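Synaptotagmin-1 (Arabidopsis thaliana, PDB 7AS6) helps keep the plasma membrane intact during freezing and osmotic stress, the present chain being its C2A domain, a module that probably binds calcium and phospholipids. Local coordinates at residues His11-Arg16 with Glu133-Tyr138; Val15-Leu20 with Leu54-Asn59; Thr71-Phe76 with Met92-Leu97. All blocks are in the same frame, centred on the assembly; numbering follows the deposited sequence.

The chain enters on strand 8-18, which carries one segment of contact 1 and one of contact 2. Contact 2 closes first, when Leu54-Asn59 returns beside Val15-Leu20 and starts strand 57-66. Contact 3 then opens and closes locally, as the hairpin of strands 73-80 and 88-96. Contact 1 closes last, when strand 131-140 comes back to strand 8-18, so the long excursion it ends encloses contact 3 entirely. Contacts 1 and 2 share Val15 and Arg16 and build one sheet; contact 3 builds the other. The two sheets of the C2 sandwich meet where Val12 and Leu136 touch Leu74, Phe76 and Leu95.

Contact 1 (His11-Arg16 with Glu133-Tyr138); sequences HVKVVR and EVELLY
Val15 and Arg16 both lie opposite the single residue Glu133, a classic beta bulge in an otherwise regular antiparallel pairing. The backbone bonds show it: Glu133 O receives Val15 N at 2.9 Å and, weakly, Arg16 N at 3.3 Å, while Glu133 N bonds in turn to Arg16 O. The extra residue turns its side chain toward strand 131-140, bringing Val15 CB to 3.2 Å from Glu133 O. Val15 CG1, on the other hand, lies 3.5 Å above the plane of the Arg16 guanidinium, over its centre.

Arg16 reaches Glu133 with its side chain as well. Its CG, set between the backbone N and the carbonyl carbon (chi1 67°), comes to 4.2 Å from Glu133 CB, and farther out the salt bridge runs from Arg16 NE to Glu133 OE1 at 3.1 Å. The donor comes from above the carboxylate plane, 56° out of it, and the two planar groups are turned 74° against each other. The stronger salt bridge of Arg16 is made by NH1, to Glu57.

Before the bulge, His11 with Leu137 and Lys13 with Glu135 form hydrogen-bonded pairs. A water donates to Glu135 OE2 at 2.7 Å and weakly accepts from Lys13 NZ, linking charges that do not touch. The side chain of His11 is about 3 Å from a bound nickel ion. On the buried face, Leu136 and Val12 lie side by side and point the same way, Leu136 CD2 meeting Val12 CG2 at 3.8 Å and also approaching CG1.

Within the four-stranded sheet, strand 8-18 has strand 57-66 as its other neighbour, and strand 131-140 has strand 106-111. Val12, Val134 and Leu136 pack across the sandwich on Leu74 and Phe76 of strand 73-80.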
loop_
_atom_site.group_PDB
_atom_site.type_symbol
_atom_site.label_atom_id
_atom_site.label_comp_id
_atom_site.label_asym_id
_atom_site.label_seq_id
_atom_site.Cartn_x
_atom_site.Cartn_y
_atom_site.Cartn_z
ATOM N N HIS A 11 11.107 4.311 2.334
ATOM C CA HIS A 11 10.057 4.814 3.208
ATOM C C HIS A 11 8.783 4.914 2.384
ATOM O O HIS A 11 8.759 5.616 1.368
ATOM C CB HIS A 11 10.433 6.172 3.804
ATOM C CG HIS A 11 11.669 6.141 4.653
ATOM N ND1 HIS A 11 11.630 6.077 6.030
ATOM C CD2 HIS A 11 12.982 6.159 4.319
ATOM C CE1 HIS A 11 12.862 6.062 6.506
ATOM N NE2 HIS A 11 13.701 6.104 5.487
ATOM N N VAL A 12 7.751 4.173 2.801
ATOM C CA VAL A 12 6.474 4.060 2.095
ATOM C C VAL A 12 5.420 4.761 2.931
ATOM O O VAL A 12 5.164 4.377 4.079
ATOM C CB VAL A 12 6.065 2.596 1.866
ATOM C CG1 VAL A 12 4.788 2.538 1.033
ATOM C CG2 VAL A 12 7.177 1.825 1.196
ATOM N N LYS A 13 4.816 5.785 2.376
ATOM C CA LYS A 13 3.743 6.473 3.058
ATOM C C LYS A 13 2.461 6.084 2.351
ATOM O O LYS A 13 2.366 6.208 1.124
ATOM C CB LYS A 13 3.945 7.991 3.047
ATOM C CG LYS A 13 2.981 8.733 3.984
ATOM C CD LYS A 13 3.144 10.242 3.867
ATOM C CE LYS A 13 3.068 10.924 5.222
ATOM N NZ LYS A 13 3.497 12.352 5.100
ATOM N N VAL A 14 1.499 5.563 3.109
ATOM C CA VAL A 14 0.147 5.386 2.600
ATOM C C VAL A 14 -0.619 6.661 2.922
ATOM O O VAL A 14 -0.919 6.949 4.087
ATOM C CB VAL A 14 -0.540 4.151 3.197
ATOM C CG1 VAL A 14 -1.964 4.034 2.644
ATOM C CG2 VAL A 14 0.262 2.902 2.861
ATOM N N VAL A 15 -0.971 7.404 1.888
ATOM C CA VAL A 15 -1.533 8.734 2.071
ATOM C C VAL A 15 -3.035 8.635 2.254
ATOM O O VAL A 15 -3.554 8.936 3.336
ATOM C CB VAL A 15 -1.186 9.653 0.889
ATOM C CG1 VAL A 15 -1.804 11.026 1.093
ATOM C CG2 VAL A 15 0.329 9.759 0.740
ATOM N N ARG A 16 -3.739 8.228 1.201
ATOM C CA ARG A 16 -5.192 8.146 1.248
ATOM C C ARG A 16 -5.685 7.197 0.160
ATOM O O ARG A 16 -4.945 6.819 -0.751
ATOM C CB ARG A 16 -5.818 9.536 1.087
ATOM C CG ARG A 16 -5.615 10.161 -0.295
ATOM C CD ARG A 16 -6.017 11.647 -0.324
ATOM N NE ARG A 16 -4.930 12.463 -0.869
ATOM C CZ ARG A 16 -4.171 13.301 -0.164
ATOM N NH1 ARG A 16 -4.384 13.468 1.134
ATOM N NH2 ARG A 16 -3.197 13.979 -0.759
ATOM N N GLU A 133 -3.373 6.482 -3.041
ATOM C CA GLU A 133 -2.266 7.430 -3.200
ATOM C C GLU A 133 -1.191 7.140 -2.164
ATOM O O GLU A 133 -1.485 7.052 -0.964
ATOM C CB GLU A 133 -2.749 8.876 -3.082
ATOM C CG GLU A 133 -3.841 9.184 -4.106
ATOM C CD GLU A 133 -4.165 10.659 -4.234
ATOM O OE1 GLU A 133 -3.615 11.465 -3.452
ATOM O OE2 GLU A 133 -4.969 11.013 -5.133
ATOM N N VAL A 134 0.046 6.953 -2.633
ATOM C CA VAL A 134 1.168 6.575 -1.784
ATOM C C VAL A 134 2.381 7.427 -2.159
ATOM O O VAL A 134 2.403 8.098 -3.193
ATOM C CB VAL A 134 1.517 5.076 -1.903
ATOM C CG1 VAL A 134 0.274 4.200 -1.763
ATOM C CG2 VAL A 134 2.190 4.809 -3.221
ATOM N N GLU A 135 3.404 7.389 -1.305
ATOM C CA GLU A 135 4.683 8.049 -1.562
ATOM C C GLU A 135 5.818 7.107 -1.219
ATOM O O GLU A 135 5.708 6.286 -0.304
ATOM C CB GLU A 135 4.904 9.303 -0.728
ATOM C CG GLU A 135 4.054 10.495 -1.055
ATOM C CD GLU A 135 4.388 11.644 -0.122
ATOM O OE1 GLU A 135 5.520 11.631 0.432
ATOM O OE2 GLU A 135 3.517 12.528 0.082
ATOM N N LEU A 136 6.915 7.249 -1.938
ATOM C CA LEU A 136 8.116 6.486 -1.657
ATOM C C LEU A 136 9.272 7.448 -1.480
ATOM O O LEU A 136 9.394 8.427 -2.223
ATOM C CB LEU A 136 8.433 5.501 -2.780
ATOM C CG LEU A 136 7.365 4.510 -3.228
ATOM C CD1 LEU A 136 7.961 3.589 -4.273
ATOM C CD2 LEU A 136 6.805 3.714 -2.063
ATOM N N LEU A 137 10.109 7.180 -0.482
ATOM C CA LEU A 137 11.373 7.888 -0.301
ATOM C C LEU A 137 12.462 6.841 -0.125
ATOM O O LEU A 137 12.465 6.108 0.868
ATOM C CB LEU A 137 11.327 8.842 0.893
ATOM C CG LEU A 137 12.678 9.477 1.234
ATOM C CD1 LEU A 137 13.178 10.330 0.075
ATOM C CD2 LEU A 137 12.597 10.294 2.512
ATOM N N TYR A 138 13.385 6.764 -1.081
ATOM C CA TYR A 138 14.442 5.767 -1.030
ATOM C C TYR A 138 15.695 6.392 -0.433
ATOM O O TYR A 138 16.220 7.378 -0.962
ATOM C CB TYR A 138 14.729 5.198 -2.415
ATOM C CG TYR A 138 15.828 4.169 -2.396
ATOM C CD1 TYR A 138 15.769 3.095 -1.518
ATOM C CD2 TYR A 138 16.927 4.268 -3.247
ATOM C CE1 TYR A 138 16.765 2.149 -1.485
ATOM C CE2 TYR A 138 17.940 3.322 -3.218
ATOM C CZ TYR A 138 17.849 2.265 -2.327
ATOM O OH TYR A 138 18.833 1.304 -2.276
HETATM O O HOH W 1 2.291 13.602 2.222
#

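Contact 2 (Val15-Leu20 with Leu54-Asn59); sequences VRAVGL and LNPEWN. With EDO (1,2-ethanediol), chain G.
Arg16 NH1 meets Glu57 OE2 at 2.6 Å, a short salt bridge between neighbouring strands. The two side chains lie side by side and point the same way, with guanidinium and carboxylate planes 52° apart. A bend at chi2 of Glu57 (110°) puts CD within reach of the guanidinium edge. With Arg16 NE held by Glu133, this one guanidinium ties three adjacent strands together. Asn59 ND2 adds a weak bond to the same Glu57 OE2.

Backbone bonds come next. Val15 O is gripped twice, by Trp58 N at 2.8 Å and Asn59 N at 3.0 Å, both approaching from the same face of its carbonyl plane. Farther on, Ala17 N donates to Pro56 O at 3.0 Å. Where the strand gives way to a loop, Gly19 sends its N to the side-chain Asn55 OD1 at 3.0 Å, from 37° out of the amide plane, and Leu20 N bonds to Leu54 O. A 1,2-ethanediol, probably picked up during crystallisation, receives Glu57 N, gives a weak bond to Glu57 O and is also held by Lys50.

The apolar packing gathers around Ala17. Its CB touches Pro56 CG at 3.7 Å and Trp58 CZ3 at 3.8 Å, while Pro56 CB lies over one face of the indole, toward the rim. Leu20 CD1 comes against Pro56 CD. The indole NE1 is satisfied by Thr48 O, and Val33 and Leu132 also touch the Trp58 side chain.

The pairing is that of adjacent antiparallel strands in a C2 beta-sandwich, running on into paired loops at the metal-binding end: the Leu54 side chain lies about 7 Å from that of Asp80, a cadmium ligand here and, by similarity, a calcium ligand.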
loop_
_atom_site.group_PDB
_atom_site.type_symbol
_atom_site.label_atom_id
_atom_site.label_comp_id
_atom_site.label_asym_id
_atom_site.label_seq_id
_atom_site.Cartn_x
_atom_site.Cartn_y
_atom_site.Cartn_z
ATOM N N VAL A 15 -0.971 7.404 1.888
ATOM C CA VAL A 15 -1.533 8.734 2.071
ATOM C C VAL A 15 -3.035 8.635 2.254
ATOM O O VAL A 15 -3.554 8.936 3.336
ATOM C CB VAL A 15 -1.186 9.653 0.889
ATOM C CG1 VAL A 15 -1.804 11.026 1.093
ATOM C CG2 VAL A 15 0.329 9.759 0.740
ATOM N N ARG A 16 -3.739 8.228 1.201
ATOM C CA ARG A 16 -5.192 8.146 1.248
ATOM C C ARG A 16 -5.685 7.197 0.160
ATOM O O ARG A 16 -4.945 6.819 -0.751
ATOM C CB ARG A 16 -5.818 9.536 1.087
ATOM C CG ARG A 16 -5.615 10.161 -0.295
ATOM C CD ARG A 16 -6.017 11.647 -0.324
ATOM N NE ARG A 16 -4.930 12.463 -0.869
ATOM C CZ ARG A 16 -4.171 13.301 -0.164
ATOM N NH1 ARG A 16 -4.384 13.468 1.134
ATOM N NH2 ARG A 16 -3.197 13.979 -0.759
ATOM N N ALA A 17 -6.952 6.801 0.290
ATOM C CA ALA A 17 -7.705 6.188 -0.789
ATOM C C ALA A 17 -8.873 7.102 -1.120
ATOM O O ALA A 17 -9.379 7.826 -0.258
ATOM C CB ALA A 17 -8.211 4.792 -0.433
ATOM N N VAL A 18 -9.272 7.090 -2.384
ATOM C CA VAL A 18 -10.327 7.960 -2.883
ATOM C C VAL A 18 -11.279 7.122 -3.710
ATOM O O VAL A 18 -10.848 6.331 -4.556
ATOM C CB VAL A 18 -9.759 9.121 -3.724
ATOM C CG1 VAL A 18 -10.876 9.931 -4.340
ATOM C CG2 VAL A 18 -8.890 10.001 -2.860
ATOM N N GLY A 19 -12.568 7.285 -3.460
ATOM C CA GLY A 19 -13.562 6.653 -4.302
ATOM C C GLY A 19 -13.731 5.167 -4.101
ATOM O O GLY A 19 -14.082 4.463 -5.053
ATOM N N LEU A 20 -13.488 4.666 -2.892
ATOM C CA LEU A 20 -13.680 3.248 -2.618
ATOM C C LEU A 20 -15.142 2.858 -2.814
ATOM O O LEU A 20 -16.054 3.664 -2.608
ATOM C CB LEU A 20 -13.240 2.915 -1.192
ATOM C CG LEU A 20 -11.766 3.128 -0.867
ATOM C CD1 LEU A 20 -11.487 2.646 0.542
ATOM C CD2 LEU A 20 -10.899 2.390 -1.877
ATOM N N LEU A 54 -15.233 5.841 2.859
ATOM C CA LEU A 54 -14.831 5.461 1.513
ATOM C C LEU A 54 -13.732 6.354 0.956
ATOM O O LEU A 54 -13.224 6.075 -0.136
ATOM C CB LEU A 54 -16.031 5.501 0.568
ATOM C CG LEU A 54 -17.227 4.638 0.970
ATOM C CD1 LEU A 54 -18.335 4.834 -0.040
ATOM C CD2 LEU A 54 -16.850 3.171 1.075
ATOM N N ASN A 55 -13.352 7.411 1.677
ATOM C CA ASN A 55 -12.220 8.265 1.308
ATOM C C ASN A 55 -11.243 8.378 2.474
ATOM O O ASN A 55 -10.957 9.469 2.973
ATOM C CB ASN A 55 -12.720 9.639 0.874
ATOM C CG ASN A 55 -13.647 9.548 -0.313
ATOM O OD1 ASN A 55 -13.209 9.382 -1.454
ATOM N ND2 ASN A 55 -14.941 9.603 -0.046
ATOM N N PRO A 56 -10.711 7.252 2.937
ATOM C CA PRO A 56 -9.842 7.282 4.113
ATOM C C PRO A 56 -8.589 8.104 3.869
ATOM O O PRO A 56 -8.020 8.106 2.776
ATOM C CB PRO A 56 -9.496 5.810 4.319
ATOM C CG PRO A 56 -9.584 5.249 2.941
ATOM C CD PRO A 56 -10.719 5.932 2.291
ATOM N N GLU A 57 -8.157 8.787 4.922
ATOM C CA GLU A 57 -6.893 9.506 4.974
ATOM C C GLU A 57 -6.048 8.898 6.086
ATOM O O GLU A 57 -6.421 8.992 7.260
ATOM C CB GLU A 57 -7.157 10.979 5.240
ATOM C CG GLU A 57 -5.933 11.813 5.181
ATOM C CD GLU A 57 -5.945 12.712 3.977
ATOM O OE1 GLU A 57 -7.024 12.839 3.349
ATOM O OE2 GLU A 57 -4.882 13.287 3.665
ATOM N N TRP A 58 -4.929 8.261 5.727
ATOM C CA TRP A 58 -4.041 7.601 6.684
ATOM C C TRP A 58 -2.783 8.413 6.975
ATOM O O TRP A 58 -2.512 8.745 8.131
ATOM C CB TRP A 58 -3.599 6.231 6.165
ATOM C CG TRP A 58 -4.638 5.181 6.151
ATOM C CD1 TRP A 58 -5.045 4.426 7.206
ATOM C CD2 TRP A 58 -5.359 4.710 5.014
ATOM N NE1 TRP A 58 -5.995 3.532 6.804
ATOM C CE2 TRP A 58 -6.210 3.686 5.460
ATOM C CE3 TRP A 58 -5.378 5.061 3.665
ATOM C CZ2 TRP A 58 -7.076 3.015 4.611
ATOM C CZ3 TRP A 58 -6.234 4.394 2.821
ATOM C CH2 TRP A 58 -7.061 3.365 3.294
ATOM N N ASN A 59 -1.991 8.701 5.944
ATOM C CA ASN A 59 -0.674 9.324 6.096
ATOM C C ASN A 59 0.203 8.522 7.040
ATOM O O ASN A 59 0.860 9.055 7.933
ATOM C CB ASN A 59 -0.796 10.757 6.567
ATOM C CG ASN A 59 -1.293 11.638 5.484
ATOM O OD1 ASN A 59 -0.829 11.549 4.348
ATOM N ND2 ASN A 59 -2.292 12.442 5.790
HETATM C C1 EDO G . -9.792 9.436 9.786
HETATM O O1 EDO G . -8.363 9.663 9.837
HETATM C C2 EDO G . -10.429 10.214 8.638
HETATM O O2 EDO G . -9.875 9.762 7.393
#

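Contact 3 (Thr71-Phe76 with Met92-Leu97); sequences TQVLEF and MNVLAL
The Phe76 ring meets Leu95 with its edge: Leu95 CB lies in the ring plane, 4.0 Å from Phe76 CE2. Asn93 O also lies near the ring plane, by CD2. Phe76 shares the inner face with Leu74 and Leu95, where Ile35, Leu110, Leu132 and Val134 touch its side chain. Of the flat amides, Asn93 accepts Val94 N on OD1 at 2.8 Å and gives ND2 to Glu111 O; Gln72 is held outside the contact by Ser38, Arg67 and Asp68.

Five backbone bonds fix the antiparallel register. Leu74 N reaches Leu95 O from 40° above the carbonyl plane, whereas Leu95 N lies in the carbonyl plane of Leu74. Beside this pair Val94 is tightly packed: its CG2 is 3.1 Å from Leu74 O and 3.5 Å from Val73 CG2. Its chi1 of 91°, away from a staggered value, is consistent with local strain. Leu74 and Leu97 cross at about a right angle, Leu74 CD1 touching Leu97 CD2 at 3.7 Å. At the other end, Met92 CE rests 3.7 Å from Glu75 OE2.

No salt bridge crosses this hairpin of the C2 sandwich. Asn93 shares the face of Leu74, Phe76 and Leu95 but is less buried, its OD1 and ND2 both bonded. Main-chain bonds thus set the register, while the apolar side chains give the inner face its affinity for the other sheet.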
loop_
_atom_site.group_PDB
_atom_site.type_symbol
_atom_site.label_atom_id
_atom_site.label_comp_id
_atom_site.label_asym_id
_atom_site.label_seq_id
_atom_site.Cartn_x
_atom_site.Cartn_y
_atom_site.Cartn_z
ATOM N N THR A 71 14.520 -5.317 -9.146
ATOM C CA THR A 71 13.610 -6.455 -9.243
ATOM C C THR A 71 12.377 -6.327 -8.360
ATOM O O THR A 71 11.303 -6.825 -8.731
ATOM C CB THR A 71 14.340 -7.747 -8.861
ATOM O OG1 THR A 71 15.531 -7.868 -9.643
ATOM C CG2 THR A 71 13.451 -8.974 -9.107
ATOM N N GLN A 72 12.507 -5.682 -7.202
ATOM C CA GLN A 72 11.507 -5.789 -6.145
ATOM C C GLN A 72 10.337 -4.845 -6.376
ATOM O O GLN A 72 10.512 -3.711 -6.831
ATOM C CB GLN A 72 12.143 -5.500 -4.792
ATOM C CG GLN A 72 12.836 -6.690 -4.196
ATOM C CD GLN A 72 13.472 -6.365 -2.872
ATOM O OE1 GLN A 72 14.243 -5.415 -2.765
ATOM N NE2 GLN A 72 13.143 -7.141 -1.844
ATOM N N VAL A 73 9.134 -5.325 -6.059
ATOM C CA VAL A 73 7.918 -4.542 -6.220
ATOM C C VAL A 73 7.131 -4.591 -4.918
ATOM O O VAL A 73 7.163 -5.584 -4.184
ATOM C CB VAL A 73 7.056 -5.037 -7.408
ATOM C CG1 VAL A 73 7.924 -5.298 -8.634
ATOM C CG2 VAL A 73 6.324 -6.278 -7.049
ATOM N N LEU A 74 6.452 -3.489 -4.615
ATOM C CA LEU A 74 5.530 -3.433 -3.492
ATOM C C LEU A 74 4.151 -3.853 -3.964
ATOM O O LEU A 74 3.752 -3.557 -5.090
ATOM C CB LEU A 74 5.467 -2.023 -2.911
ATOM C CG LEU A 74 6.729 -1.580 -2.176
ATOM C CD1 LEU A 74 6.766 -0.074 -2.107
ATOM C CD2 LEU A 74 6.762 -2.183 -0.774
ATOM N N GLU A 75 3.420 -4.543 -3.104
ATOM C CA GLU A 75 2.024 -4.860 -3.364
ATOM C C GLU A 75 1.180 -4.219 -2.276
ATOM O O GLU A 75 1.412 -4.460 -1.089
ATOM C CB GLU A 75 1.813 -6.363 -3.394
ATOM C CG GLU A 75 0.500 -6.779 -3.996
ATOM C CD GLU A 75 0.170 -8.223 -3.669
ATOM O OE1 GLU A 75 -0.050 -8.515 -2.472
ATOM O OE2 GLU A 75 0.149 -9.062 -4.601
ATOM N N PHE A 76 0.240 -3.369 -2.677
ATOM C CA PHE A 76 -0.719 -2.767 -1.765
ATOM C C PHE A 76 -2.074 -3.437 -1.943
ATOM O O PHE A 76 -2.542 -3.634 -3.069
ATOM C CB PHE A 76 -0.861 -1.275 -2.017
ATOM C CG PHE A 76 0.438 -0.522 -1.942
ATOM C CD1 PHE A 76 0.815 0.121 -0.766
ATOM C CD2 PHE A 76 1.282 -0.468 -3.035
ATOM C CE1 PHE A 76 2.030 0.818 -0.686
ATOM C CE2 PHE A 76 2.503 0.222 -2.969
ATOM C CZ PHE A 76 2.868 0.871 -1.789
ATOM N N MET A 92 -6.431 -3.931 -5.119
ATOM C CA MET A 92 -4.992 -4.017 -4.934
ATOM C C MET A 92 -4.288 -3.474 -6.168
ATOM O O MET A 92 -4.894 -3.285 -7.226
ATOM C CB MET A 92 -4.583 -5.455 -4.667
ATOM C CG MET A 92 -5.037 -6.345 -5.777
ATOM S SD MET A 92 -3.615 -7.247 -6.343
ATOM C CE MET A 92 -3.516 -8.432 -4.997
ATOM N N ASN A 93 -2.992 -3.218 -6.006
ATOM C CA ASN A 93 -2.118 -2.912 -7.130
ATOM C C ASN A 93 -0.668 -3.056 -6.695
ATOM O O ASN A 93 -0.353 -3.318 -5.529
ATOM C CB ASN A 93 -2.359 -1.516 -7.702
ATOM C CG ASN A 93 -2.216 -1.495 -9.205
ATOM O OD1 ASN A 93 -1.488 -2.309 -9.775
ATOM N ND2 ASN A 93 -2.935 -0.594 -9.859
ATOM N N VAL A 94 0.217 -2.867 -7.656
ATOM C CA VAL A 94 1.623 -3.149 -7.462
ATOM C C VAL A 94 2.407 -1.891 -7.815
ATOM O O VAL A 94 1.903 -0.987 -8.484
ATOM C CB VAL A 94 2.038 -4.366 -8.312
ATOM C CG1 VAL A 94 2.527 -3.939 -9.667
ATOM C CG2 VAL A 94 3.054 -5.211 -7.588
ATOM N N LEU A 95 3.641 -1.809 -7.319
ATOM C CA LEU A 95 4.469 -0.629 -7.571
ATOM C C LEU A 95 5.931 -1.038 -7.481
ATOM O O LEU A 95 6.427 -1.335 -6.390
ATOM C CB LEU A 95 4.162 0.498 -6.590
ATOM C CG LEU A 95 5.087 1.711 -6.704
ATOM C CD1 LEU A 95 5.080 2.252 -8.120
ATOM C CD2 LEU A 95 4.704 2.811 -5.718
ATOM N N ALA A 96 6.614 -1.035 -8.624
ATOM C CA ALA A 96 7.995 -1.486 -8.676
ATOM C C ALA A 96 8.900 -0.459 -8.025
ATOM O O ALA A 96 8.686 0.747 -8.151
ATOM C CB ALA A 96 8.433 -1.721 -10.119
ATOM N N LEU A 97 9.915 -0.942 -7.314
ATOM C CA LEU A 97 10.869 -0.027 -6.715
ATOM C C LEU A 97 11.767 0.636 -7.757
ATOM O O LEU A 97 12.363 1.672 -7.460
ATOM C CB LEU A 97 11.710 -0.755 -5.665
ATOM C CG LEU A 97 10.951 -1.311 -4.457
ATOM C CD1 LEU A 97 11.922 -1.689 -3.343
ATOM C CD2 LEU A 97 9.921 -0.304 -3.973
#